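Local coordinates for retinol dehydratase (Spodoptera frugiperda, PDB 1FMJ), which converts retinol to its dehydrated product, anhydroretinol, using a sulfotransferase fold that binds adenosine-3'-5'-diphosphate alongside the retinol, at residues A[284-296]-A[306-318]. Residues are numbered along the deposited sequence; the frame is centred on the assembly and turned at random.
Sequences FEKFKNNGAVNME and DGEHFIRKGKAGC. With HG (mercury (II) ion), chain E; A3P (adenosine-3'-5'-diphosphate), chain G; RTL (retinol), chain H.
I311 drives its branched side chain against the short helix 284-288 and the turn after it. CG2, anti to the backbone N, meets the F284 ring obliquely at CE1, 3.3 Å off. CG1, anti to the carbonyl carbon (chi1 -64°), carries CD1 to CD2 of F287, 3.5 Å away, and to CG2 of V293. A beta-branched residue suits this place because its two branches reach different neighbours. V293 CG2 in turn sits over the centre of one face of F287, whose CD2 approaches N7 of the bound nucleotide.

The F284 ring has K313 O and G314 CA over one face, the latter 4.2 Å from the centroid as a CH-pi contact, while R312 O lies at its edge. Glycine suits position 314 twice over: a CB would strike this ring, and the positive phi (84°) would jam it against K313 O. K288 slides along I311 in the opposite direction, fully extended, long enough to pack there while its NZ donates to R312 O (2.7 Å) in the carbonyl plane. Shortening K288 to an alanine is likely to leave R312 O without this donor and I311 CG2 and O without the aliphatic chain.

At the other end M295 CG lies over one face of F310, 3.9 Å from the centroid, with SD farther above in a Met-aromatic contact; M295 CE and F310 CE1 both touch C20 of retinol. H309 ND1 donates to E296 OE1 (2.9 Å), on its syn side but 34° out of the carboxylate plane, while OE2 is salt-bridged to R299.

The packing probably helps hold the loop where K313 N and G314 N donate to O2P and R312 NE to O1P of the 3'-phosphate, consistent with the family's RxGxxG phosphate-binding motif, while M295 and F310 line the retinol pocket.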
loop_
_atom_site.group_PDB
_atom_site.type_symbol
_atom_site.label_atom_id
_atom_site.label_comp_id
_atom_site.label_asym_id
_atom_site.label_seq_id
_atom_site.Cartn_x
_atom_site.Cartn_y
_atom_site.Cartn_z
ATOM N N PHE A 284 15.645 -7.813 -7.924
ATOM C CA PHE A 284 15.674 -6.582 -7.143
ATOM C C PHE A 284 16.472 -5.428 -7.709
ATOM O O PHE A 284 15.973 -4.304 -7.758
ATOM C CB PHE A 284 16.149 -6.821 -5.712
ATOM C CG PHE A 284 15.987 -5.612 -4.831
ATOM C CD1 PHE A 284 14.715 -5.174 -4.463
ATOM C CD2 PHE A 284 17.097 -4.888 -4.403
ATOM C CE1 PHE A 284 14.551 -4.034 -3.683
ATOM C CE2 PHE A 284 16.942 -3.746 -3.623
ATOM C CZ PHE A 284 15.664 -3.319 -3.263
ATOM N N GLU A 285 17.709 -5.679 -8.118
ATOM C CA GLU A 285 18.521 -4.599 -8.660
ATOM C C GLU A 285 17.949 -4.056 -9.957
ATOM O O GLU A 285 17.896 -2.844 -10.141
ATOM C CB GLU A 285 19.973 -5.053 -8.844
ATOM C CG GLU A 285 20.698 -5.216 -7.517
ATOM C CD GLU A 285 20.826 -3.899 -6.764
ATOM O OE1 GLU A 285 20.723 -3.903 -5.512
ATOM O OE2 GLU A 285 21.040 -2.858 -7.426
ATOM N N LYS A 286 17.507 -4.936 -10.850
ATOM C CA LYS A 286 16.926 -4.473 -12.107
ATOM C C LYS A 286 15.659 -3.678 -11.787
ATOM O O LYS A 286 15.507 -2.527 -12.193
ATOM C CB LYS A 286 16.571 -5.651 -13.020
ATOM C CG LYS A 286 16.103 -5.212 -14.408
ATOM C CD LYS A 286 15.654 -6.380 -15.287
ATOM C CE LYS A 286 15.220 -5.877 -16.673
ATOM N NZ LYS A 286 14.530 -6.909 -17.511
ATOM N N PHE A 287 14.756 -4.301 -11.040
ATOM C CA PHE A 287 13.502 -3.656 -10.665
ATOM C C PHE A 287 13.768 -2.304 -9.990
ATOM O O PHE A 287 13.140 -1.292 -10.311
ATOM C CB PHE A 287 12.720 -4.571 -9.719
ATOM C CG PHE A 287 11.236 -4.332 -9.725
ATOM C CD1 PHE A 287 10.470 -4.669 -10.835
ATOM C CD2 PHE A 287 10.604 -3.784 -8.619
ATOM C CE1 PHE A 287 9.095 -4.459 -10.840
ATOM C CE2 PHE A 287 9.232 -3.572 -8.617
ATOM C CZ PHE A 287 8.476 -3.908 -9.724
ATOM N N LYS A 288 14.727 -2.293 -9.072
ATOM C CA LYS A 288 15.069 -1.084 -8.337
ATOM C C LYS A 288 15.451 0.105 -9.216
ATOM O O LYS A 288 15.077 1.233 -8.920
ATOM C CB LYS A 288 16.199 -1.373 -7.348
ATOM C CG LYS A 288 16.576 -0.179 -6.479
ATOM C CD LYS A 288 17.436 -0.615 -5.312
ATOM C CE LYS A 288 17.734 0.538 -4.372
ATOM N NZ LYS A 288 18.395 0.041 -3.126
ATOM N N ASN A 289 16.198 -0.140 -10.287
ATOM C CA ASN A 289 16.608 0.942 -11.184
ATOM C C ASN A 289 15.705 1.030 -12.407
ATOM O O ASN A 289 16.091 1.576 -13.441
ATOM C CB ASN A 289 18.065 0.748 -11.623
ATOM C CG ASN A 289 19.048 0.999 -10.496
ATOM O OD1 ASN A 289 19.287 2.142 -10.102
ATOM N ND2 ASN A 289 19.613 -0.073 -9.959
ATOM N N ASN A 290 14.500 0.483 -12.275
ATOM C CA ASN A 290 13.513 0.505 -13.339
ATOM C C ASN A 290 12.665 1.749 -13.090
ATOM O O ASN A 290 11.749 1.735 -12.265
ATOM C CB ASN A 290 12.636 -0.754 -13.281
ATOM C CG ASN A 290 11.743 -0.909 -14.501
ATOM O OD1 ASN A 290 11.261 0.067 -15.062
ATOM N ND2 ASN A 290 11.505 -2.149 -14.900
ATOM N N GLY A 291 12.993 2.823 -13.803
ATOM C CA GLY A 291 12.279 4.076 -13.663
ATOM C C GLY A 291 10.772 3.995 -13.830
ATOM O O GLY A 291 10.051 4.885 -13.376
ATOM N N ALA A 292 10.277 2.948 -14.478
ATOM C CA ALA A 292 8.836 2.827 -14.668
ATOM C C ALA A 292 8.127 2.466 -13.363
ATOM O O ALA A 292 6.916 2.660 -13.234
ATOM C CB ALA A 292 8.531 1.776 -15.736
ATOM N N VAL A 293 8.884 1.963 -12.394
ATOM C CA VAL A 293 8.297 1.553 -11.123
ATOM C C VAL A 293 8.975 2.080 -9.861
ATOM O O VAL A 293 8.404 1.989 -8.778
ATOM C CB VAL A 293 8.258 0.006 -11.011
ATOM C CG1 VAL A 293 7.530 -0.588 -12.204
ATOM C CG2 VAL A 293 9.682 -0.550 -10.923
ATOM N N ASN A 294 10.177 2.634 -9.980
ATOM C CA ASN A 294 10.872 3.102 -8.791
ATOM C C ASN A 294 10.500 4.491 -8.287
ATOM O O ASN A 294 11.077 4.966 -7.311
ATOM C CB ASN A 294 12.392 3.015 -8.982
ATOM C CG ASN A 294 12.903 3.924 -10.077
ATOM O OD1 ASN A 294 12.273 4.917 -10.421
ATOM N ND2 ASN A 294 14.071 3.598 -10.614
ATOM N N MET A 295 9.547 5.132 -8.956
ATOM C CA MET A 295 9.071 6.456 -8.571
ATOM C C MET A 295 10.155 7.526 -8.506
ATOM O O MET A 295 9.957 8.576 -7.888
ATOM C CB MET A 295 8.364 6.376 -7.216
ATOM C CG MET A 295 7.146 5.460 -7.185
ATOM S SD MET A 295 5.702 6.138 -8.053
ATOM C CE MET A 295 4.728 6.690 -6.695
ATOM N N GLU A 296 11.300 7.268 -9.130
ATOM C CA GLU A 296 12.390 8.237 -9.126
ATOM C C GLU A 296 12.063 9.449 -9.991
ATOM O O GLU A 296 12.762 10.454 -9.947
ATOM C CB GLU A 296 13.695 7.583 -9.602
ATOM C CG GLU A 296 14.365 6.729 -8.536
ATOM C CD GLU A 296 14.811 7.543 -7.337
ATOM O OE1 GLU A 296 14.798 6.997 -6.211
ATOM O OE2 GLU A 296 15.182 8.727 -7.517
ATOM N N ASP A 306 16.290 12.889 0.540
ATOM C CA ASP A 306 17.589 12.333 0.162
ATOM C C ASP A 306 17.836 11.096 1.019
ATOM O O ASP A 306 17.462 11.066 2.186
ATOM C CB ASP A 306 18.737 13.313 0.444
ATOM C CG ASP A 306 18.589 14.640 -0.280
ATOM O OD1 ASP A 306 18.067 14.664 -1.415
ATOM O OD2 ASP A 306 19.024 15.667 0.290
ATOM N N GLY A 307 18.468 10.082 0.443
ATOM C CA GLY A 307 18.764 8.884 1.211
ATOM C C GLY A 307 17.606 7.928 1.424
ATOM O O GLY A 307 17.673 7.053 2.291
ATOM N N GLU A 308 16.542 8.091 0.650
ATOM C CA GLU A 308 15.381 7.213 0.755
ATOM C C GLU A 308 14.900 6.885 -0.644
ATOM O O GLU A 308 14.950 7.729 -1.537
ATOM C CB GLU A 308 14.259 7.883 1.551
ATOM C CG GLU A 308 14.494 7.873 3.045
ATOM C CD GLU A 308 14.297 6.492 3.660
ATOM O OE1 GLU A 308 14.141 5.497 2.912
ATOM O OE2 GLU A 308 14.293 6.402 4.897
ATOM N N HIS A 309 14.441 5.656 -0.826
ATOM C CA HIS A 309 13.977 5.191 -2.119
ATOM C C HIS A 309 12.707 4.361 -1.969
ATOM O O HIS A 309 12.501 3.714 -0.944
ATOM C CB HIS A 309 15.081 4.353 -2.768
ATOM C CG HIS A 309 16.351 5.115 -2.995
ATOM N ND1 HIS A 309 16.528 5.963 -4.070
ATOM C CD2 HIS A 309 17.478 5.214 -2.250
ATOM C CE1 HIS A 309 17.709 6.548 -3.977
ATOM N NE2 HIS A 309 18.306 6.110 -2.882
ATOM N N PHE A 310 11.871 4.383 -3.002
ATOM C CA PHE A 310 10.622 3.626 -3.016
ATOM C C PHE A 310 10.926 2.125 -3.019
ATOM O O PHE A 310 10.278 1.356 -2.325
ATOM C CB PHE A 310 9.802 3.999 -4.251
ATOM C CG PHE A 310 8.417 3.441 -4.236
ATOM C CD1 PHE A 310 7.508 3.839 -3.258
ATOM C CD2 PHE A 310 8.025 2.489 -5.173
ATOM C CE1 PHE A 310 6.230 3.290 -3.214
ATOM C CE2 PHE A 310 6.750 1.937 -5.136
ATOM C CZ PHE A 310 5.852 2.340 -4.151
ATOM N N ILE A 311 11.902 1.714 -3.823
ATOM C CA ILE A 311 12.338 0.319 -3.876
ATOM C C ILE A 311 13.651 0.396 -3.094
ATOM O O ILE A 311 14.661 0.884 -3.601
ATOM C CB ILE A 311 12.552 -0.139 -5.327
ATOM C CG1 ILE A 311 11.203 -0.106 -6.061
ATOM C CG2 ILE A 311 13.118 -1.562 -5.363
ATOM C CD1 ILE A 311 11.277 -0.511 -7.511
ATOM N N ARG A 312 13.613 -0.095 -1.856
ATOM C CA ARG A 312 14.723 0.020 -0.913
ATOM C C ARG A 312 15.725 -1.116 -0.714
ATOM O O ARG A 312 16.848 -1.042 -1.222
ATOM C CB ARG A 312 14.119 0.421 0.437
ATOM C CG ARG A 312 15.073 0.966 1.496
ATOM C CD ARG A 312 14.270 1.385 2.726
ATOM N NE ARG A 312 13.608 0.232 3.341
ATOM C CZ ARG A 312 14.194 -0.604 4.193
ATOM N NH1 ARG A 312 15.458 -0.411 4.545
ATOM N NH2 ARG A 312 13.526 -1.648 4.672
ATOM N N LYS A 313 15.324 -2.148 0.032
ATOM C CA LYS A 313 16.188 -3.286 0.350
ATOM C C LYS A 313 15.787 -4.607 -0.305
ATOM O O LYS A 313 16.611 -5.266 -0.931
ATOM C CB LYS A 313 16.228 -3.475 1.867
ATOM C CG LYS A 313 17.525 -3.066 2.548
ATOM C CD LYS A 313 18.556 -4.180 2.487
ATOM C CE LYS A 313 19.723 -3.927 3.436
ATOM N NZ LYS A 313 20.533 -2.714 3.084
ATOM N N GLY A 314 14.533 -5.010 -0.126
ATOM C CA GLY A 314 14.052 -6.242 -0.724
ATOM C C GLY A 314 14.318 -7.529 0.044
ATOM O O GLY A 314 14.206 -8.616 -0.514
ATOM N N LYS A 315 14.654 -7.426 1.323
ATOM C CA LYS A 315 14.938 -8.623 2.103
ATOM C C LYS A 315 13.825 -8.927 3.085
ATOM O O LYS A 315 12.945 -8.104 3.332
ATOM C CB LYS A 315 16.238 -8.455 2.899
ATOM C CG LYS A 315 17.404 -7.878 2.121
ATOM C CD LYS A 315 17.821 -8.774 0.968
ATOM C CE LYS A 315 19.065 -8.219 0.279
ATOM N NZ LYS A 315 19.430 -9.025 -0.917
ATOM N N ALA A 316 13.879 -10.124 3.648
ATOM C CA ALA A 316 12.917 -10.545 4.647
ATOM C C ALA A 316 13.745 -10.807 5.898
ATOM O O ALA A 316 14.838 -11.363 5.809
ATOM C CB ALA A 316 12.219 -11.811 4.199
ATOM N N GLY A 317 13.239 -10.388 7.054
ATOM C CA GLY A 317 13.964 -10.608 8.295
ATOM C C GLY A 317 14.892 -9.493 8.754
ATOM O O GLY A 317 15.573 -9.635 9.776
ATOM N N CYS A 318 14.928 -8.380 8.027
ATOM C CA CYS A 318 15.805 -7.279 8.416
ATOM C C CYS A 318 15.308 -6.567 9.667
ATOM O O CYS A 318 16.025 -5.749 10.246
ATOM C CB CYS A 318 15.943 -6.270 7.277
ATOM S SG CYS A 318 16.807 -6.907 5.819
HETATM HG HG HG E . 19.129 -7.683 6.837
HETATM P P1 A3P G . 11.694 -2.984 1.836
HETATM O O1P A3P G . 11.430 -1.642 2.384
HETATM O O2P A3P G . 12.874 -2.983 0.947
HETATM O O3P A3P G . 11.890 -3.954 2.924
HETATM P P2 A3P G . 4.984 -2.051 -1.576
HETATM O O4P A3P G . 5.171 -2.138 -3.033
HETATM O O5P A3P G . 3.735 -2.729 -1.168
HETATM O O6P A3P G . 4.979 -0.621 -1.152
HETATM O "O5'" A3P G . 6.190 -2.780 -0.862
HETATM C "C5'" A3P G . 7.530 -2.349 -1.030
HETATM C "C4'" A3P G . 8.514 -3.380 -0.469
HETATM O "O4'" A3P G . 8.766 -4.367 -1.510
HETATM C "C3'" A3P G . 9.880 -2.772 -0.146
HETATM O "O3'" A3P G . 10.428 -3.461 1.002
HETATM C "C2'" A3P G . 10.605 -2.957 -1.463
HETATM O "O2'" A3P G . 12.012 -2.739 -1.490
HETATM C "C1'" A3P G . 10.164 -4.367 -1.821
HETATM N N9 A3P G . 10.369 -4.683 -3.240
HETATM C C8 A3P G . 10.031 -3.947 -4.365
HETATM N N7 A3P G . 10.347 -4.504 -5.504
HETATM C C5 A3P G . 10.939 -5.701 -5.124
HETATM C C6 A3P G . 11.513 -6.795 -5.861
HETATM N N6 A3P G . 11.568 -6.829 -7.196
HETATM N N1 A3P G . 12.032 -7.872 -5.145
HETATM C C2 A3P G . 11.994 -7.877 -3.773
HETATM N N3 A3P G . 11.479 -6.899 -2.965
HETATM C C4 A3P G . 10.965 -5.834 -3.711
HETATM C C1 RTL H . 3.160 14.556 -0.363
HETATM C C2 RTL H . 2.601 15.771 0.445
HETATM C C3 RTL H . 1.366 16.394 -0.193
HETATM C C4 RTL H . 0.587 16.124 -1.478
HETATM C C5 RTL H . 1.281 14.927 -2.133
HETATM C C6 RTL H . 2.398 14.200 -1.695
HETATM C C7 RTL H . 2.953 13.041 -2.444
HETATM C C8 RTL H . 2.461 11.770 -2.365
HETATM C C9 RTL H . 3.003 10.619 -3.099
HETATM C C10 RTL H . 2.389 9.394 -2.910
HETATM C C11 RTL H . 2.697 8.070 -3.495
HETATM C C12 RTL H . 2.736 7.089 -2.533
HETATM C C13 RTL H . 2.988 5.633 -2.515
HETATM C C14 RTL H . 3.022 4.688 -1.528
HETATM C C15 RTL H . 1.802 3.917 -1.237
HETATM O O1 RTL H . 1.709 2.793 -2.004
HETATM C C16 RTL H . 3.080 13.460 0.719
HETATM C C17 RTL H . 4.637 14.935 -0.556
HETATM C C18 RTL H . 0.575 14.597 -3.458
HETATM C C19 RTL H . 4.212 10.806 -4.034
HETATM C C20 RTL H . 3.257 5.219 -3.971
HETATM O O HOH W 1 13.273 3.570 -5.692
HETATM O O HOH W 2 11.975 6.431 -4.994
#